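Local atomic coordinates of nodulation protein S (PDB entry 3OFJ), a protein that probably transfers a methyl group from S-adenosylmethionine during the synthesis of Nod factors, the nodulation signals of rhizobia. Residues F65-A70 with K94-I99; L180-R185 with L198-R203. All coordinates share one frame; numbering follows the deposited sequence.

Contact 1: residues F65-A70 with K94-I99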
ATOM      1  N   PHE A  65      -9.697   3.458   2.043  1.00 51.52           N
ATOM      2  CA  PHE A  65      -8.726   2.974   3.045  1.00 46.11           C
ATOM      3  C   PHE A  65      -8.110   4.099   3.858  1.00 44.80           C
ATOM      4  O   PHE A  65      -7.779   3.913   5.045  1.00 42.82           O
ATOM      5  CB  PHE A  65      -7.586   2.128   2.426  1.00 45.13           C
ATOM      6  CG  PHE A  65      -6.784   1.404   3.446  1.00 37.54           C
ATOM      7  CD1 PHE A  65      -7.341   0.371   4.158  1.00 36.57           C
ATOM      8  CD2 PHE A  65      -5.518   1.802   3.747  1.00 34.27           C
ATOM      9  CE1 PHE A  65      -6.663  -0.260   5.123  1.00 29.74           C
ATOM     10  CE2 PHE A  65      -4.789   1.167   4.691  1.00 34.79           C
ATOM     11  CZ  PHE A  65      -5.368   0.127   5.394  1.00 42.40           C
ATOM     12  N   THR A  66      -7.947   5.280   3.241  1.00 45.25           N
ATOM     13  CA  THR A  66      -7.215   6.362   3.920  1.00 41.93           C
ATOM     14  C   THR A  66      -8.017   6.750   5.134  1.00 42.94           C
ATOM     15  O   THR A  66      -7.480   7.054   6.210  1.00 42.19           O
ATOM     16  CB  THR A  66      -7.076   7.576   3.052  1.00 42.57           C
ATOM     17  OG1 THR A  66      -6.397   7.221   1.853  1.00 39.14           O
ATOM     18  CG2 THR A  66      -6.298   8.607   3.752  1.00 39.43           C
ATOM     19  N   GLU A  67      -9.314   6.706   4.925  1.00 45.66           N
ATOM     20  CA  GLU A  67     -10.313   7.012   5.926  1.00 47.92           C
ATOM     21  C   GLU A  67     -10.238   6.099   7.144  1.00 46.40           C
ATOM     22  O   GLU A  67     -10.565   6.542   8.224  1.00 47.53           O
ATOM     23  CB  GLU A  67     -11.660   6.865   5.255  1.00 51.40           C
ATOM     24  CG  GLU A  67     -12.836   7.009   6.115  1.00 57.95           C
ATOM     25  CD  GLU A  67     -14.056   7.153   5.223  1.00 75.26           C
ATOM     26  OE1 GLU A  67     -14.183   6.267   4.313  1.00 78.87           O
ATOM     27  OE2 GLU A  67     -14.822   8.159   5.393  1.00 69.14           O
ATOM     28  N   LYS A  68      -9.808   4.848   6.957  1.00 44.44           N
ATOM     29  CA  LYS A  68      -9.715   3.884   8.026  1.00 42.54           C
ATOM     30  C   LYS A  68      -8.386   4.003   8.764  1.00 40.42           C
ATOM     31  O   LYS A  68      -8.312   3.761  10.011  1.00 41.18           O
ATOM     32  CB  LYS A  68      -9.870   2.486   7.448  1.00 42.81           C
ATOM     33  CG  LYS A  68     -11.260   2.307   6.857  1.00 46.79           C
ATOM     34  CD  LYS A  68     -11.372   1.009   6.093  1.00 43.79           C
ATOM     35  CE  LYS A  68     -12.750   0.623   6.151  1.00 50.25           C
ATOM     36  NZ  LYS A  68     -13.287   0.377   4.820  1.00 58.07           N
ATOM     37  N   LEU A  69      -7.350   4.383   8.007  1.00 38.00           N
ATOM     38  CA  LEU A  69      -5.952   4.501   8.502  1.00 35.06           C
ATOM     39  C   LEU A  69      -5.707   5.833   9.187  1.00 35.48           C
ATOM     40  O   LEU A  69      -5.077   5.876  10.258  1.00 34.87           O
ATOM     41  CB  LEU A  69      -5.006   4.363   7.337  1.00 33.38           C
ATOM     42  CG  LEU A  69      -3.538   4.038   7.504  1.00 37.51           C
ATOM     43  CD1 LEU A  69      -3.254   2.738   8.279  1.00 31.24           C
ATOM     44  CD2 LEU A  69      -2.860   4.029   6.125  1.00 37.01           C
ATOM     45  N   ALA A  70      -6.206   6.941   8.616  1.00 36.93           N
ATOM     46  CA  ALA A  70      -5.866   8.258   9.209  1.00 38.53           C
ATOM     47  C   ALA A  70      -5.931   8.251  10.734  1.00 39.42           C
ATOM     48  O   ALA A  70      -4.943   8.650  11.369  1.00 41.51           O
ATOM     49  CB  ALA A  70      -6.718   9.389   8.659  1.00 40.58           C
ATOM     50  N   LYS A  94     -11.471  15.083   4.763  1.00 70.22           N
ATOM     51  CA  LYS A  94     -11.355  16.526   5.191  1.00 74.61           C
ATOM     52  C   LYS A  94     -11.198  16.731   6.703  1.00 73.29           C
ATOM     53  O   LYS A  94     -10.491  17.656   7.144  1.00 74.66           O
ATOM     54  CB  LYS A  94     -12.567  17.401   4.729  1.00 81.56           C
ATOM     55  N   ARG A  95     -11.878  15.873   7.469  1.00 71.75           N
ATOM     56  CA  ARG A  95     -12.052  16.023   8.921  1.00 71.00           C
ATOM     57  C   ARG A  95     -10.734  15.940   9.726  1.00 66.86           C
ATOM     58  O   ARG A  95     -10.676  16.477  10.839  1.00 69.05           O
ATOM     59  CB  ARG A  95     -13.089  15.009   9.457  1.00 70.49           C
ATOM     60  CG  ARG A  95     -12.503  13.905  10.306  1.00 68.36           C
ATOM     61  CD  ARG A  95     -13.527  12.853  10.671  1.00 72.57           C
ATOM     62  NE  ARG A  95     -13.454  12.640  12.113  1.00 75.27           N
ATOM     63  CZ  ARG A  95     -13.875  11.543  12.744  1.00 71.40           C
ATOM     64  NH1 ARG A  95     -14.377  10.534  12.060  1.00 66.46           N
ATOM     65  NH2 ARG A  95     -13.784  11.446  14.066  1.00 67.97           N
ATOM     66  N   TRP A  96      -9.703  15.289   9.166  1.00 61.10           N
ATOM     67  CA  TRP A  96      -8.412  15.091   9.833  1.00 56.86           C
ATOM     68  C   TRP A  96      -7.388  16.066   9.252  1.00 56.67           C
ATOM     69  O   TRP A  96      -7.388  16.301   8.052  1.00 59.11           O
ATOM     70  CB  TRP A  96      -7.910  13.631   9.653  1.00 52.29           C
ATOM     71  CG  TRP A  96      -8.785  12.558  10.335  1.00 52.43           C
ATOM     72  CD1 TRP A  96      -8.890  12.282  11.713  1.00 52.12           C
ATOM     73  CD2 TRP A  96      -9.629  11.598   9.673  1.00 40.57           C
ATOM     74  NE1 TRP A  96      -9.757  11.220  11.900  1.00 53.11           N
ATOM     75  CE2 TRP A  96     -10.233  10.798  10.676  1.00 47.30           C
ATOM     76  CE3 TRP A  96      -9.963  11.368   8.330  1.00 40.90           C
ATOM     77  CZ2 TRP A  96     -11.159   9.757  10.364  1.00 57.46           C
ATOM     78  CZ3 TRP A  96     -10.899  10.341   8.023  1.00 55.76           C
ATOM     79  CH2 TRP A  96     -11.482   9.544   9.037  1.00 45.51           C
ATOM     80  N   SER A  97      -6.506  16.608  10.084  1.00 55.35           N
ATOM     81  CA  SER A  97      -5.591  17.685   9.652  1.00 56.68           C
ATOM     82  C   SER A  97      -4.154  17.275   9.577  1.00 52.70           C
ATOM     83  O   SER A  97      -3.317  18.125   9.328  1.00 54.56           O
ATOM     84  CB  SER A  97      -5.685  18.895  10.567  1.00 60.50           C
ATOM     85  OG  SER A  97      -5.506  18.481  11.902  1.00 64.19           O
ATOM     86  N   HIS A  98      -3.896  15.979   9.798  1.00 47.03           N
ATOM     87  CA  HIS A  98      -2.564  15.398   9.801  1.00 43.28           C
ATOM     88  C   HIS A  98      -2.295  14.558   8.536  1.00 41.49           C
ATOM     89  O   HIS A  98      -1.327  13.795   8.489  1.00 40.44           O
ATOM     90  CB  HIS A  98      -2.385  14.542  11.047  1.00 40.85           C
ATOM     91  CG  HIS A  98      -3.248  13.318  11.064  1.00 36.05           C
ATOM     92  ND1 HIS A  98      -4.605  13.366  11.285  1.00 36.79           N
ATOM     93  CD2 HIS A  98      -2.945  12.004  10.888  1.00 41.04           C
ATOM     94  CE1 HIS A  98      -5.107  12.139  11.226  1.00 40.79           C
ATOM     95  NE2 HIS A  98      -4.116  11.289  11.019  1.00 31.88           N
ATOM     96  N   ILE A  99      -3.119  14.721   7.497  1.00 41.80           N
ATOM     97  CA  ILE A  99      -2.914  13.998   6.225  1.00 38.65           C
ATOM     98  C   ILE A  99      -2.403  14.981   5.212  1.00 40.66           C
ATOM     99  O   ILE A  99      -2.892  16.112   5.088  1.00 43.78           O
ATOM    100  CB  ILE A  99      -4.245  13.384   5.603  1.00 37.96           C
ATOM    101  CG1 ILE A  99      -4.939  12.496   6.604  1.00 34.17           C
ATOM    102  CG2 ILE A  99      -3.900  12.578   4.393  1.00 37.35           C
ATOM    103  CD1 ILE A  99      -6.356  12.191   6.279  1.00 48.01           C
TER
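Ala70 carries the tight part of this contact, since its methyl group meets Trp96 and Ile99 together. Ala70 CB sits over one face of the indole, 4.1 Å from the centroid of the Trp96 six-membered ring and 24° off the ring normal, which qualifies as a CH-pi contact. The same Ala70 CB is also 3.7 Å from Ile99 CD1, the terminal methyl of a side chain that also rests on Val78 and Thr93. A polar contact is made at the backbone of Ala70: His98 NE2 donates to Ala70 O at 2.8 Å with an N-H...O angle of 155°. The oxygen lies almost in the imidazole plane, whereas the nitrogen stands well above the carbonyl plane. His98 reaches this position with chi1 at 67°, CG lying between its backbone N and carbonyl carbon, which turns the ring toward Ala70.

Toward solvent lie partly exposed Glu67 and exposed Arg95. Here the outer rim of the indole still reaches the helix backbone, Trp96 CH2 lying 3.2 Å from Glu67 O in an oblique approach, but the side chains meet only at 4.1 Å, Glu67 CG to Trp96 CH2. The Glu67 carboxylate stands nearly perpendicular to the ring and makes its salt bridge with Arg92 of helix 83-92. Arg95 lays its CG 3.7 Å above the other indole face of Trp96, so aliphatic groups sandwich the ring.

The arrangement joins helix 64-69 to the loop that leads from helix 83-92 into edge strand 99-102, within the Rossmann-like alpha/beta fold of S-adenosylmethionine-dependent methyltransferases.

Contact 2: residues L180-R185 with L198-R203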
ATOM      1  N   LEU A 180      13.601  -7.228   3.085  1.00 94.08           N
ATOM      2  CA  LEU A 180      12.785  -7.158   4.286  1.00 89.98           C
ATOM      3  C   LEU A 180      12.427  -8.546   4.841  1.00 90.92           C
ATOM      4  O   LEU A 180      12.541  -9.561   4.147  1.00 93.10           O
ATOM      5  CB  LEU A 180      11.501  -6.412   3.936  1.00 85.45           C
ATOM      6  CG  LEU A 180      11.553  -4.950   3.483  1.00 82.27           C
ATOM      7  CD1 LEU A 180      10.128  -4.394   3.259  1.00 73.67           C
ATOM      8  CD2 LEU A 180      12.303  -4.104   4.489  1.00 73.61           C
ATOM      9  N   THR A 181      12.009  -8.585   6.101  1.00 90.31           N
ATOM     10  CA  THR A 181      11.531  -9.819   6.728  1.00 91.97           C
ATOM     11  C   THR A 181       9.997  -9.901   6.644  1.00 87.53           C
ATOM     12  O   THR A 181       9.269  -9.134   7.303  1.00 85.19           O
ATOM     13  CB  THR A 181      11.982  -9.929   8.242  1.00 96.20           C
ATOM     14  OG1 THR A 181      13.404  -9.825   8.353  1.00100.29           O
ATOM     15  CG2 THR A 181      11.521 -11.233   8.877  1.00 97.94           C
ATOM     16  N   GLU A 182       9.507 -10.826   5.833  1.00 86.96           N
ATOM     17  CA  GLU A 182       8.105 -11.207   5.914  1.00 85.18           C
ATOM     18  C   GLU A 182       7.775 -11.626   7.359  1.00 88.13           C
ATOM     19  O   GLU A 182       8.476 -12.464   7.947  1.00 94.30           O
ATOM     20  CB  GLU A 182       7.808 -12.354   4.960  1.00 85.99           C
ATOM     21  CG  GLU A 182       6.460 -12.912   5.193  1.00 86.25           C
ATOM     22  CD  GLU A 182       5.798 -13.415   3.941  1.00 88.39           C
ATOM     23  OE1 GLU A 182       6.305 -13.145   2.836  1.00 84.83           O
ATOM     24  OE2 GLU A 182       4.750 -14.086   4.072  1.00 91.86           O
ATOM     25  N   VAL A 183       6.727 -11.035   7.923  1.00 84.82           N
ATOM     26  CA  VAL A 183       6.254 -11.363   9.271  1.00 86.94           C
ATOM     27  C   VAL A 183       5.002 -12.246   9.217  1.00 88.13           C
ATOM     28  O   VAL A 183       4.779 -13.078  10.080  1.00 92.14           O
ATOM     29  CB  VAL A 183       5.895 -10.083  10.047  1.00 84.25           C
ATOM     30  CG1 VAL A 183       5.186 -10.433  11.353  1.00 91.24           C
ATOM     31  CG2 VAL A 183       7.124  -9.268  10.332  1.00 82.00           C
ATOM     32  N   GLU A 184       4.187 -12.048   8.190  1.00 85.48           N
ATOM     33  CA  GLU A 184       2.848 -12.597   8.145  1.00 86.96           C
ATOM     34  C   GLU A 184       2.277 -12.413   6.753  1.00 84.44           C
ATOM     35  O   GLU A 184       2.666 -11.493   6.026  1.00 80.19           O
ATOM     36  CB  GLU A 184       1.959 -11.825   9.129  1.00 87.44           C
ATOM     37  CG  GLU A 184       0.651 -12.506   9.493  1.00 87.95           C
ATOM     38  CD  GLU A 184      -0.233 -11.613  10.332  1.00 88.01           C
ATOM     39  OE1 GLU A 184       0.243 -10.589  10.912  1.00 81.42           O
ATOM     40  OE2 GLU A 184      -1.427 -11.931  10.385  1.00 87.48           O
ATOM     41  N   ARG A 185       1.342 -13.287   6.387  1.00 87.79           N
ATOM     42  CA  ARG A 185       0.550 -13.063   5.190  1.00 87.24           C
ATOM     43  C   ARG A 185      -0.871 -13.567   5.363  1.00 90.75           C
ATOM     44  O   ARG A 185      -1.157 -14.334   6.273  1.00 95.54           O
ATOM     45  CB  ARG A 185       1.208 -13.695   3.952  1.00 87.61           C
ATOM     46  CG  ARG A 185       0.989 -15.191   3.804  1.00 95.33           C
ATOM     47  CD  ARG A 185       1.447 -15.658   2.426  1.00 97.07           C
ATOM     48  NE  ARG A 185       2.846 -15.311   2.188  1.00 93.99           N
ATOM     49  CZ  ARG A 185       3.486 -15.445   1.025  1.00 96.72           C
ATOM     50  NH1 ARG A 185       2.839 -15.916  -0.043  1.00 98.20           N
ATOM     51  NH2 ARG A 185       4.776 -15.087   0.923  1.00 86.75           N
ATOM     52  N   LEU A 198      -3.563 -11.273  -2.314  1.00 93.03           N
ATOM     53  CA  LEU A 198      -2.676 -11.716  -1.290  1.00 87.43           C
ATOM     54  C   LEU A 198      -2.029 -10.523  -0.598  1.00 82.41           C
ATOM     55  O   LEU A 198      -1.595  -9.579  -1.259  1.00 82.48           O
ATOM     56  CB  LEU A 198      -1.640 -12.612  -1.924  1.00 86.80           C
ATOM     57  CG  LEU A 198      -0.282 -12.801  -1.251  1.00 82.13           C
ATOM     58  CD1 LEU A 198      -0.349 -13.215   0.224  1.00 81.93           C
ATOM     59  CD2 LEU A 198       0.547 -13.798  -2.111  1.00 81.01           C
ATOM     60  N   LEU A 199      -1.967 -10.569   0.727  1.00 78.81           N
ATOM     61  CA  LEU A 199      -1.430  -9.475   1.513  1.00 74.73           C
ATOM     62  C   LEU A 199      -0.307 -10.021   2.351  1.00 71.83           C
ATOM     63  O   LEU A 199      -0.396 -11.102   2.836  1.00 74.06           O
ATOM     64  CB  LEU A 199      -2.524  -8.840   2.423  1.00 76.45           C
ATOM     65  CG  LEU A 199      -3.988  -8.888   1.954  1.00 78.39           C
ATOM     66  CD1 LEU A 199      -4.816  -8.247   2.954  1.00 82.16           C
ATOM     67  CD2 LEU A 199      -4.245  -8.230   0.587  1.00 70.98           C
ATOM     68  N   ALA A 200       0.743  -9.264   2.551  1.00 68.89           N
ATOM     69  CA  ALA A 200       1.833  -9.745   3.377  1.00 69.33           C
ATOM     70  C   ALA A 200       2.378  -8.569   4.154  1.00 68.13           C
ATOM     71  O   ALA A 200       2.234  -7.431   3.726  1.00 68.22           O
ATOM     72  CB  ALA A 200       2.935 -10.331   2.504  1.00 69.46           C
ATOM     73  N   ARG A 201       3.025  -8.834   5.277  1.00 67.90           N
ATOM     74  CA  ARG A 201       3.468  -7.779   6.120  1.00 66.38           C
ATOM     75  C   ARG A 201       4.906  -8.062   6.406  1.00 68.29           C
ATOM     76  O   ARG A 201       5.240  -9.128   6.876  1.00 70.77           O
ATOM     77  CB  ARG A 201       2.613  -7.706   7.376  1.00 67.82           C
ATOM     78  CG  ARG A 201       3.237  -7.000   8.564  1.00 65.96           C
ATOM     79  CD  ARG A 201       2.161  -6.564   9.492  1.00 76.76           C
ATOM     80  NE  ARG A 201       2.700  -5.680  10.509  1.00 91.21           N
ATOM     81  CZ  ARG A 201       3.133  -6.098  11.699  1.00 95.11           C
ATOM     82  NH1 ARG A 201       3.062  -7.390  12.025  1.00 88.89           N
ATOM     83  NH2 ARG A 201       3.630  -5.218  12.564  1.00 94.74           N
ATOM     84  N   PHE A 202       5.752  -7.076   6.104  1.00 68.88           N
ATOM     85  CA  PHE A 202       7.182  -7.173   6.254  1.00 70.91           C
ATOM     86  C   PHE A 202       7.616  -6.193   7.333  1.00 73.18           C
ATOM     87  O   PHE A 202       6.986  -5.126   7.515  1.00 72.52           O
ATOM     88  CB  PHE A 202       7.863  -6.858   4.906  1.00 70.63           C
ATOM     89  CG  PHE A 202       7.482  -7.818   3.809  1.00 68.44           C
ATOM     90  CD1 PHE A 202       8.245  -8.928   3.552  1.00 75.27           C
ATOM     91  CD2 PHE A 202       6.347  -7.624   3.061  1.00 65.33           C
ATOM     92  CE1 PHE A 202       7.870  -9.835   2.568  1.00 79.83           C
ATOM     93  CE2 PHE A 202       5.969  -8.529   2.072  1.00 67.20           C
ATOM     94  CZ  PHE A 202       6.727  -9.633   1.830  1.00 72.22           C
ATOM     95  N   ARG A 203       8.680  -6.568   8.046  1.00 76.56           N
ATOM     96  CA  ARG A 203       9.382  -5.698   8.995  1.00 79.49           C
ATOM     97  C   ARG A 203      10.684  -5.248   8.359  1.00 82.07           C
ATOM     98  O   ARG A 203      11.317  -6.001   7.604  1.00 82.71           O
ATOM     99  CB  ARG A 203       9.709  -6.496  10.252  1.00 83.21           C
ATOM    100  CG  ARG A 203      10.401  -5.784  11.417  1.00 88.94           C
ATOM    101  CD  ARG A 203      10.366  -6.720  12.696  1.00102.24           C
ATOM    102  NE  ARG A 203       9.050  -7.380  12.867  1.00106.54           N
ATOM    103  CZ  ARG A 203       8.082  -7.011  13.726  1.00105.81           C
ATOM    104  NH1 ARG A 203       8.268  -5.993  14.580  1.00108.72           N
ATOM    105  NH2 ARG A 203       6.915  -7.669  13.740  1.00 92.95           N
TER
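A classic beta bulge interrupts the pairing: Val183 and Glu184 stand opposite the single residue Arg201, so the register of the antiparallel strands slips by one. Arg201 O accepts from Val183 N at 2.6 Å and, weakly, from Glu184 N at 3.4 Å. Beyond the bulge, Arg201 N returns a bond to Glu184 O at 2.8 Å; before it, Thr181 and Arg203 form a hydrogen-bonded pair. The hairpin 181-187/197-203 completes the methyltransferase sheet at one edge, its inner strand antiparallel to 148-155. On the face bearing Glu182, Phe202 and Arg185, Glu182 CG is anti to the backbone N (chi1 170°) and the chain bends at chi2, carrying the carboxylate to Arg185 with its plane about 80° from the Phe202 ring. The guanidinium grips it side-on, Arg185 NE bonding Glu182 OE2 at 2.9 Å and Arg185 NH2 bonding Glu182 OE1 at 3.1 Å, each carboxylate oxygen using its syn lone pair. Glu182 CB lies 3.5 Å from Phe202 CE1. An alanine here would keep that contact but is likely to leave the Arg185 guanidinium without its mate and freer to turn. On the other face Glu184 pairs with Arg44 of helix 33-47.

How the contacts relate
Contacts 1 and 2 lie near opposite edges of one seven-stranded sheet, their centres about 24 Å apart. Both are partly buried, but contact 2 mixes buried inner-strand residues, such as Ala200 and Phe202, with exposed edge-strand ones, such as Val183 and Arg185, while in contact 1 buried Thr66 and Ala70 face partly exposed loop residues. Contact 1 buries 264 Å² and depends on side chains, with a single hydrogen bond across it; contact 2 buries 623 Å² and is built on a backbone ladder, with charged residues flanking it. Segment 65-70 also meets helix 33-47 through Phe65 and Leu69, which do not touch segment 94-99; in contact 2 Leu199 and Arg201 meet that helix.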